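Local coordinates for putative methyl-accepting chemotaxis signal transduction protein (Campylobacter jejuni subsp. jejuni serotype O:2, PDB 4XMR) that binds isoleucine in its tandem PAS sensory domain and probably signals its presence across the membrane as a chemotaxis receptor, at residues Q18-L22 / A238-E242; L21-T25 / T173-L179; I47-Y52 / I147-K152. All blocks are in the same frame, centred on the assembly; numbering follows the deposited sequence. Where two conformers were deposited one is given.

In the fold
All three contacts hold helix 9-48, the long helix that runs past both sheets of the tandem PAS sensory domain. Contacts 1 and 2 lie side by side, centres about 5 Å apart, sharing Leu-21 and Leu-22 and reaching the neighbouring strands 236-243 and 177-180 of the five-stranded sheet; both also touch the second subunit. Contact 3 joins the far end of the helix to the other, six-stranded sheet, its centre about 45 and 41 Å from those of contacts 1 and 2. Contact 1 is buried and mainly aliphatic, with a weak water bridge; contact 2 is partly buried and adds threonine hydroxyls around a water; contact 3 lies at the surface, where a lysine binds backbone carbonyls.

Contact 1. Residues Q18-L22 / A238-E242; sequences QTDLL and ACITE
Ile-240 points from its strand toward helix 18-22 and overlaps the side chains of Gln-18, Leu-21 and Leu-22, with 103 Å² of its surface covered by the helix. Residues 238-242 are extended, while 18-22 are one helical turn, with Leu-22 N hydrogen-bonded to Gln-18 O at 2.9 Å. The two axes approach to 8.4 Å and run closer to antiparallel than to perpendicular, at 145°; the nearest CA atoms are those of Leu-22 and Ile-240, 5.8 Å apart. With chi1 and chi2 both t, Ile-240 extends its CD1 to 3.7 Å from Leu-21 CB and 3.4 Å from Gln-18 NE2, and its CG2 lies 3.9 Å from Leu-22 CB. Leu-22, in the tp rotamer, brings CD1 to 4.0 Å from Ala-238 CB and 3.7 Å from Ala-238 O. No direct hydrogen bond crosses the interface. Instead Gln-18, with chi1 and chi2 both m, donates from NE2 to a water at 3.0 Å, which makes a weak 3.4 Å hydrogen bond to Ile-240 O. As in any strand, side chains alternate: Ala-238, Ile-240 and Glu-242 point toward the helix, Cys-239 and Thr-241 away; the aliphatic contacts are those of a helix packed on one face of an antiparallel sheet. On the other face, Cys-239 forms a disulfide with Cys-230; the strand lies between strands 177-180 and 224-233, while Leu-21 packs against Asp-20 of the second subunit.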
loop_
_atom_site.group_PDB
_atom_site.type_symbol
_atom_site.label_atom_id
_atom_site.label_comp_id
_atom_site.label_asym_id
_atom_site.label_seq_id
_atom_site.Cartn_x
_atom_site.Cartn_y
_atom_site.Cartn_z
ATOM N N GLN B 18 -3.386 -17.464 13.759
ATOM C CA GLN B 18 -3.604 -17.808 12.354
ATOM C C GLN B 18 -4.706 -16.941 11.756
ATOM O O GLN B 18 -4.598 -16.494 10.612
ATOM C CB GLN B 18 -3.940 -19.289 12.180
ATOM C CG GLN B 18 -2.782 -20.226 12.519
ATOM C CD GLN B 18 -1.610 -20.048 11.573
ATOM O OE1 GLN B 18 -0.663 -19.323 11.872
ATOM N NE2 GLN B 18 -1.670 -20.709 10.426
ATOM N N THR B 19 -5.746 -16.666 12.540
ATOM C CA THR B 19 -6.817 -15.774 12.103
ATOM C C THR B 19 -6.266 -14.376 11.832
ATOM O O THR B 19 -6.585 -13.762 10.810
ATOM C CB THR B 19 -7.919 -15.687 13.162
ATOM O OG1 THR B 19 -8.487 -16.985 13.339
ATOM C CG2 THR B 19 -9.025 -14.733 12.729
ATOM N N ASP B 20 -5.427 -13.885 12.738
ATOM C CA ASP B 20 -4.805 -12.575 12.548
ATOM C C ASP B 20 -3.967 -12.518 11.278
ATOM O O ASP B 20 -4.006 -11.538 10.530
ATOM C CB ASP B 20 -3.922 -12.211 13.743
ATOM C CG ASP B 20 -4.719 -11.868 14.988
ATOM O OD1 ASP B 20 -5.930 -11.595 14.883
ATOM O OD2 ASP B 20 -4.109 -11.860 16.075
ATOM N N LEU B 21 -3.190 -13.561 11.029
ATOM C CA LEU B 21 -2.361 -13.565 9.827
ATOM C C LEU B 21 -3.185 -13.674 8.551
ATOM O O LEU B 21 -2.865 -13.027 7.545
ATOM C CB LEU B 21 -1.282 -14.645 9.894
ATOM C CG LEU B 21 -0.317 -14.492 11.070
ATOM C CD1 LEU B 21 0.775 -15.514 10.932
ATOM C CD2 LEU B 21 0.254 -13.082 11.165
ATOM N N LEU B 22 -4.244 -14.468 8.574
ATOM C CA LEU B 22 -5.140 -14.510 7.433
ATOM C C LEU B 22 -5.722 -13.123 7.150
ATOM O O LEU B 22 -5.793 -12.695 5.987
ATOM C CB LEU B 22 -6.247 -15.543 7.662
ATOM C CG LEU B 22 -7.258 -15.674 6.521
ATOM C CD1 LEU B 22 -6.576 -16.035 5.204
ATOM C CD2 LEU B 22 -8.304 -16.730 6.885
ATOM N N ALA B 238 -8.888 -16.268 0.087
ATOM C CA ALA B 238 -7.637 -16.208 0.834
ATOM C C ALA B 238 -7.627 -17.326 1.859
ATOM O O ALA B 238 -8.610 -17.529 2.565
ATOM C CB ALA B 238 -7.475 -14.857 1.523
ATOM N N CYS B 239 -6.503 -18.029 1.955
ATOM C CA CYS B 239 -6.366 -19.132 2.910
ATOM C C CYS B 239 -5.069 -19.040 3.701
ATOM O O CYS B 239 -4.083 -18.430 3.248
ATOM C CB CYS B 239 -6.351 -20.475 2.180
ATOM S SG CYS B 239 -7.834 -20.874 1.234
ATOM N N ILE B 240 -5.075 -19.664 4.874
ATOM C CA ILE B 240 -3.864 -19.918 5.640
ATOM C C ILE B 240 -3.902 -21.382 6.064
ATOM O O ILE B 240 -4.957 -21.905 6.460
ATOM C CB ILE B 240 -3.751 -18.960 6.854
ATOM C CG1 ILE B 240 -2.354 -19.028 7.461
ATOM C CG2 ILE B 240 -4.856 -19.220 7.895
ATOM C CD1 ILE B 240 -2.083 -17.913 8.456
ATOM N N THR B 241 -2.778 -22.074 5.943
ATOM C CA THR B 241 -2.740 -23.459 6.388
ATOM C C THR B 241 -1.434 -23.752 7.102
ATOM O O THR B 241 -0.422 -23.066 6.882
ATOM C CB THR B 241 -2.902 -24.482 5.236
ATOM O OG1 THR B 241 -1.725 -24.484 4.415
ATOM C CG2 THR B 241 -4.131 -24.186 4.385
ATOM N N GLU B 242 -1.470 -24.772 7.955
ATOM C CA GLU B 242 -0.292 -25.203 8.678
ATOM C C GLU B 242 -0.352 -26.703 8.897
ATOM O O GLU B 242 -1.431 -27.286 8.968
ATOM C CB GLU B 242 -0.211 -24.493 10.033
ATOM C CG GLU B 242 1.079 -24.739 10.791
ATOM C CD GLU B 242 2.324 -24.402 9.975
ATOM O OE1 GLU B 242 2.775 -25.255 9.177
ATOM O OE2 GLU B 242 2.862 -23.290 10.140
HETATM O O HOH W 1 -3.964 -22.492 9.624
#

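Contact 2. Residues L21-T25 / T173-L179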
loop_
_atom_site.group_PDB
_atom_site.type_symbol
_atom_site.label_atom_id
_atom_site.label_comp_id
_atom_site.label_asym_id
_atom_site.label_seq_id
_atom_site.Cartn_x
_atom_site.Cartn_y
_atom_site.Cartn_z
ATOM N N LEU B 21 -3.190 -13.561 11.029
ATOM C CA LEU B 21 -2.361 -13.565 9.827
ATOM C C LEU B 21 -3.185 -13.674 8.551
ATOM O O LEU B 21 -2.865 -13.027 7.545
ATOM C CB LEU B 21 -1.282 -14.645 9.894
ATOM C CG LEU B 21 -0.317 -14.492 11.070
ATOM C CD1 LEU B 21 0.775 -15.514 10.932
ATOM C CD2 LEU B 21 0.254 -13.082 11.165
ATOM N N LEU B 22 -4.244 -14.468 8.574
ATOM C CA LEU B 22 -5.140 -14.510 7.433
ATOM C C LEU B 22 -5.722 -13.123 7.150
ATOM O O LEU B 22 -5.793 -12.695 5.987
ATOM C CB LEU B 22 -6.247 -15.543 7.662
ATOM C CG LEU B 22 -7.258 -15.674 6.521
ATOM C CD1 LEU B 22 -6.576 -16.035 5.204
ATOM C CD2 LEU B 22 -8.304 -16.730 6.885
ATOM N N LYS B 23 -6.096 -12.406 8.207
ATOM C CA LYS B 23 -6.661 -11.070 8.046
ATOM C C LYS B 23 -5.638 -10.096 7.451
ATOM O O LYS B 23 -6.010 -9.211 6.682
ATOM C CB LYS B 23 -7.238 -10.532 9.357
ATOM C CG LYS B 23 -8.023 -9.223 9.165
ATOM C CD LYS B 23 -8.807 -8.798 10.385
ATOM C CE LYS B 23 -9.511 -7.473 10.126
ATOM N NZ LYS B 23 -10.384 -7.523 8.912
ATOM N N VAL B 24 -4.354 -10.260 7.772
ATOM C CA VAL B 24 -3.338 -9.414 7.132
ATOM C C VAL B 24 -3.338 -9.628 5.618
ATOM O O VAL B 24 -3.209 -8.666 4.844
ATOM C CB VAL B 24 -1.934 -9.682 7.711
ATOM C CG1 VAL B 24 -0.860 -8.949 6.895
ATOM C CG2 VAL B 24 -1.874 -9.263 9.170
ATOM N N THR B 25 -3.473 -10.876 5.177
ATOM C CA THR B 25 -3.536 -11.139 3.746
ATOM C C THR B 25 -4.833 -10.589 3.142
ATOM O O THR B 25 -4.812 -10.019 2.047
ATOM C CB THR B 25 -3.291 -12.636 3.440
ATOM O OG1 THR B 25 -1.900 -12.917 3.640
ATOM C CG2 THR B 25 -3.671 -13.004 2.012
ATOM N N THR B 173 3.828 -11.152 3.162
ATOM C CA THR B 173 3.053 -11.223 4.393
ATOM C C THR B 173 3.488 -12.401 5.262
ATOM O O THR B 173 3.902 -13.438 4.746
ATOM C CB THR B 173 1.542 -11.382 4.115
ATOM O OG1 THR B 173 1.291 -12.638 3.463
ATOM C CG2 THR B 173 1.004 -10.219 3.274
ATOM N N PRO B 174 3.375 -12.254 6.585
ATOM C CA PRO B 174 3.619 -13.409 7.462
ATOM C C PRO B 174 2.603 -14.529 7.251
ATOM O O PRO B 174 1.535 -14.331 6.663
ATOM C CB PRO B 174 3.447 -12.825 8.864
ATOM C CG PRO B 174 2.555 -11.615 8.654
ATOM C CD PRO B 174 2.959 -11.054 7.331
ATOM N N GLY B 175 2.941 -15.713 7.741
ATOM C CA GLY B 175 2.040 -16.843 7.653
ATOM C C GLY B 175 2.058 -17.518 6.297
ATOM O O GLY B 175 2.405 -16.911 5.268
ATOM N N ASN B 176 1.656 -18.787 6.298
ATOM C CA ASN B 176 1.547 -19.546 5.071
ATOM C C ASN B 176 0.212 -19.236 4.409
ATOM O O ASN B 176 -0.726 -20.059 4.429
ATOM C CB ASN B 176 1.675 -21.033 5.356
ATOM C CG ASN B 176 1.684 -21.856 4.097
ATOM O OD1 ASN B 176 2.355 -21.507 3.117
ATOM N ND2 ASN B 176 0.940 -22.955 4.105
ATOM N N THR B 177 0.126 -18.027 3.854
ATOM C CA THR B 177 -1.109 -17.548 3.260
ATOM C C THR B 177 -1.025 -17.575 1.743
ATOM O O THR B 177 0.056 -17.479 1.157
ATOM C CB THR B 177 -1.460 -16.135 3.735
ATOM O OG1 THR B 177 -0.388 -15.255 3.382
ATOM C CG2 THR B 177 -1.664 -16.093 5.250
ATOM N N PHE B 178 -2.182 -17.724 1.109
ATOM C CA PHE B 178 -2.253 -17.813 -0.341
ATOM C C PHE B 178 -3.637 -17.417 -0.834
ATOM O O PHE B 178 -4.571 -17.318 -0.048
ATOM C CB PHE B 178 -1.797 -19.193 -0.859
ATOM C CG PHE B 178 -2.439 -20.377 -0.164
ATOM C CD1 PHE B 178 -1.929 -20.845 1.042
ATOM C CD2 PHE B 178 -3.499 -21.063 -0.745
ATOM C CE1 PHE B 178 -2.494 -21.946 1.682
ATOM C CE2 PHE B 178 -4.065 -22.173 -0.110
ATOM C CZ PHE B 178 -3.554 -22.606 1.099
ATOM N N LEU B 179 -3.736 -17.140 -2.131
ATOM C CA LEU B 179 -4.970 -16.687 -2.755
ATOM C C LEU B 179 -5.344 -17.572 -3.925
ATOM O O LEU B 179 -4.484 -17.926 -4.728
ATOM C CB LEU B 179 -4.812 -15.271 -3.316
ATOM C CG LEU B 179 -4.496 -14.099 -2.410
ATOM C CD1 LEU B 179 -4.472 -12.828 -3.266
ATOM C CD2 LEU B 179 -5.516 -13.986 -1.289
HETATM O O HOH W 2 -0.666 -12.584 6.102
#
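A small polar pocket with a bound water marks the seam between helix 9-48 and the loop leading into strand 177-180. The water donates to Leu-21 O at 2.7 Å and to Pro-174 O at 2.9 Å, and accepts from Thr-25 OG1 at 2.8 Å, so it joins a helical carbonyl to the loop backbone. Thr-177 OG1 lies 2.8 Å from Thr-25 OG1, close enough for a hydrogen bond between the two hydroxyls. Apolar contacts flank this site: Leu-21 CD2 meets Pro-174 CG at 3.7 Å, Leu-21 CD1 sits 3.8 Å from Gly-175 CA, and Thr-25 CG2 reaches Leu-179 CD2 at 3.9 Å. Gly-175 has positive phi, and a CB there would crowd Leu-21 CD1. Val-24 and Pro-174 also pack on Pro-174 and Val-24 of the second subunit, respectively. The axes of helix 21-25 and strand 177-179 approach to 8.8 Å at 37°. A long N-terminal helix lying along a PAS-like sheet is the arrangement of tandem PAS (Cache-type) sensory domains.

Contact 3. Residues I47-Y52 / I147-K152; sequences IANLPY and IYKDGK
This is a surface contact between the C-terminal part of helix 9-48, with the chain that follows, and the tip of the beta hairpin formed by strands 139-149 and 152-162 of the six-stranded sheet. Ile-47 and Ala-48 are helical; from Leu-50 the chain extends through Pro-51. Residues 147-149 are strand and a type I' beta turn runs from Lys-149 to Lys-152, with positive phi at Asp-150 and Gly-151 and hydrogen bonds Lys-149 N to Lys-152 O and Lys-152 N to Lys-149 O, both 2.9 Å. The nearest CA atoms are those of Ala-48 and Lys-149, 5.7 Å apart. Lys-149, its chi angles t, p, t and t, carries NZ to the backbone of 48-50, where it donates to Ala-48 O at 2.9 Å and Leu-50 O at 2.8 Å. Its aliphatic part passes the ring edge of Tyr-52 (chi1 t), with Lys-149 CG 3.4 Å from Tyr-52 CD2; Lys-152 CG lies 4.1 Å from Tyr-52 OH. On the inner side, Ile-147 CG2 meets Ile-47 CG2 at 4.1 Å and Ala-48 CB at 4.3 Å, while Ala-48 CB sits 3.7 Å from Tyr-148 O. Leu-157 of strand 152-162 packs against both isoleucines. The ammonium thus ties one helix and one loop carbonyl to a beta hairpin with a two-residue loop, for which a type I' turn is typical.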
loop_
_atom_site.group_PDB
_atom_site.type_symbol
_atom_site.label_atom_id
_atom_site.label_comp_id
_atom_site.label_asym_id
_atom_site.label_seq_id
_atom_site.Cartn_x
_atom_site.Cartn_y
_atom_site.Cartn_z
ATOM N N ILE B 47 -9.449 13.877 -16.406
ATOM C CA ILE B 47 -9.792 13.852 -17.823
ATOM C C ILE B 47 -11.093 14.619 -18.085
ATOM O O ILE B 47 -11.167 15.455 -18.997
ATOM C CB ILE B 47 -9.886 12.408 -18.367
ATOM C CG1 ILE B 47 -8.512 11.742 -18.288
ATOM C CG2 ILE B 47 -10.412 12.418 -19.806
ATOM C CD1 ILE B 47 -8.536 10.241 -18.527
ATOM N N ALA B 48 -12.100 14.347 -17.265
ATOM C CA ALA B 48 -13.395 14.986 -17.427
ATOM C C ALA B 48 -13.362 16.487 -17.109
ATOM O O ALA B 48 -14.276 17.217 -17.481
ATOM C CB ALA B 48 -14.436 14.270 -16.583
ATOM N N ASN B 49 -12.307 16.935 -16.435
ATOM C CA ASN B 49 -12.128 18.356 -16.135
ATOM C C ASN B 49 -11.624 19.158 -17.339
ATOM O O ASN B 49 -11.640 20.385 -17.323
ATOM C CB ASN B 49 -11.163 18.524 -14.961
ATOM C CG ASN B 49 -11.047 19.952 -14.496
ATOM O OD1 ASN B 49 -12.050 20.610 -14.241
ATOM N ND2 ASN B 49 -9.820 20.445 -14.393
ATOM N N LEU B 50 -11.159 18.464 -18.370
ATOM C CA LEU B 50 -10.795 19.120 -19.622
ATOM C C LEU B 50 -12.056 19.705 -20.254
ATOM O O LEU B 50 -13.143 19.152 -20.087
ATOM C CB LEU B 50 -10.154 18.129 -20.586
ATOM C CG LEU B 50 -8.742 17.652 -20.218
ATOM C CD1 LEU B 50 -8.349 16.476 -21.112
ATOM C CD2 LEU B 50 -7.721 18.790 -20.332
ATOM N N PRO B 51 -11.926 20.832 -20.956
ATOM C CA PRO B 51 -13.130 21.365 -21.601
ATOM C C PRO B 51 -13.690 20.412 -22.657
ATOM O O PRO B 51 -12.929 19.651 -23.261
ATOM C CB PRO B 51 -12.655 22.678 -22.232
ATOM C CG PRO B 51 -11.175 22.610 -22.259
ATOM C CD PRO B 51 -10.738 21.669 -21.169
ATOM N N TYR B 52 -15.006 20.451 -22.856
ATOM C CA TYR B 52 -15.693 19.543 -23.777
ATOM C C TYR B 52 -15.025 19.542 -25.161
ATOM O O TYR B 52 -14.810 18.483 -25.759
ATOM C CB TYR B 52 -17.188 19.913 -23.841
ATOM C CG TYR B 52 -18.086 19.000 -24.669
ATOM C CD1 TYR B 52 -18.305 19.250 -26.011
ATOM C CD2 TYR B 52 -18.740 17.915 -24.093
ATOM C CE1 TYR B 52 -19.118 18.436 -26.773
ATOM C CE2 TYR B 52 -19.568 17.089 -24.846
ATOM C CZ TYR B 52 -19.753 17.362 -26.190
ATOM O OH TYR B 52 -20.565 16.560 -26.959
ATOM N N ILE B 147 -15.925 7.363 -19.084
ATOM C CA ILE B 147 -15.722 8.786 -18.865
ATOM C C ILE B 147 -16.804 9.560 -19.579
ATOM O O ILE B 147 -16.982 9.408 -20.789
ATOM C CB ILE B 147 -14.368 9.256 -19.422
ATOM C CG1 ILE B 147 -13.252 8.332 -18.941
ATOM C CG2 ILE B 147 -14.099 10.710 -19.035
ATOM C CD1 ILE B 147 -13.153 8.247 -17.442
ATOM N N TYR B 148 -17.509 10.398 -18.830
ATOM C CA TYR B 148 -18.544 11.254 -19.389
ATOM C C TYR B 148 -18.160 12.714 -19.249
ATOM O O TYR B 148 -17.519 13.102 -18.272
ATOM C CB TYR B 148 -19.870 11.019 -18.673
ATOM C CG TYR B 148 -20.398 9.630 -18.879
ATOM C CD1 TYR B 148 -21.223 9.335 -19.961
ATOM C CD2 TYR B 148 -20.058 8.604 -18.008
ATOM C CE1 TYR B 148 -21.695 8.052 -20.163
ATOM C CE2 TYR B 148 -20.528 7.327 -18.200
ATOM C CZ TYR B 148 -21.345 7.059 -19.273
ATOM O OH TYR B 148 -21.796 5.777 -19.453
ATOM N N LYS B 149 -18.556 13.509 -20.234
ATOM C CA LYS B 149 -18.403 14.953 -20.187
ATOM C C LYS B 149 -19.752 15.558 -20.546
ATOM O O LYS B 149 -20.288 15.286 -21.618
ATOM C CB LYS B 149 -17.356 15.419 -21.198
ATOM C CG LYS B 149 -17.125 16.929 -21.210
ATOM C CD LYS B 149 -16.528 17.427 -19.898
ATOM C CE LYS B 149 -16.277 18.928 -19.956
ATOM N NZ LYS B 149 -15.584 19.447 -18.748
ATOM N N ASP B 150 -20.315 16.356 -19.641
ATOM C CA ASP B 150 -21.631 16.951 -19.837
ATOM C C ASP B 150 -22.650 15.875 -20.201
ATOM O O ASP B 150 -23.524 16.082 -21.046
ATOM C CB ASP B 150 -21.580 18.052 -20.897
ATOM C CG ASP B 150 -20.757 19.245 -20.451
ATOM O OD1 ASP B 150 -20.097 19.156 -19.393
ATOM O OD2 ASP B 150 -20.749 20.272 -21.160
ATOM N N GLY B 151 -22.516 14.717 -19.559
ATOM C CA GLY B 151 -23.436 13.615 -19.749
ATOM C C GLY B 151 -23.208 12.754 -20.978
ATOM O O GLY B 151 -23.943 11.786 -21.202
ATOM N N LYS B 152 -22.194 13.094 -21.769
ATOM C CA LYS B 152 -21.919 12.387 -23.018
ATOM C C LYS B 152 -20.697 11.493 -22.887
ATOM O O LYS B 152 -19.664 11.910 -22.365
ATOM C CB LYS B 152 -21.710 13.388 -24.156
ATOM C CG LYS B 152 -22.828 14.419 -24.276
ATOM C CD LYS B 152 -23.682 14.204 -25.516
ATOM C CE LYS B 152 -24.918 15.093 -25.481
ATOM N NZ LYS B 152 -25.445 15.427 -26.835
#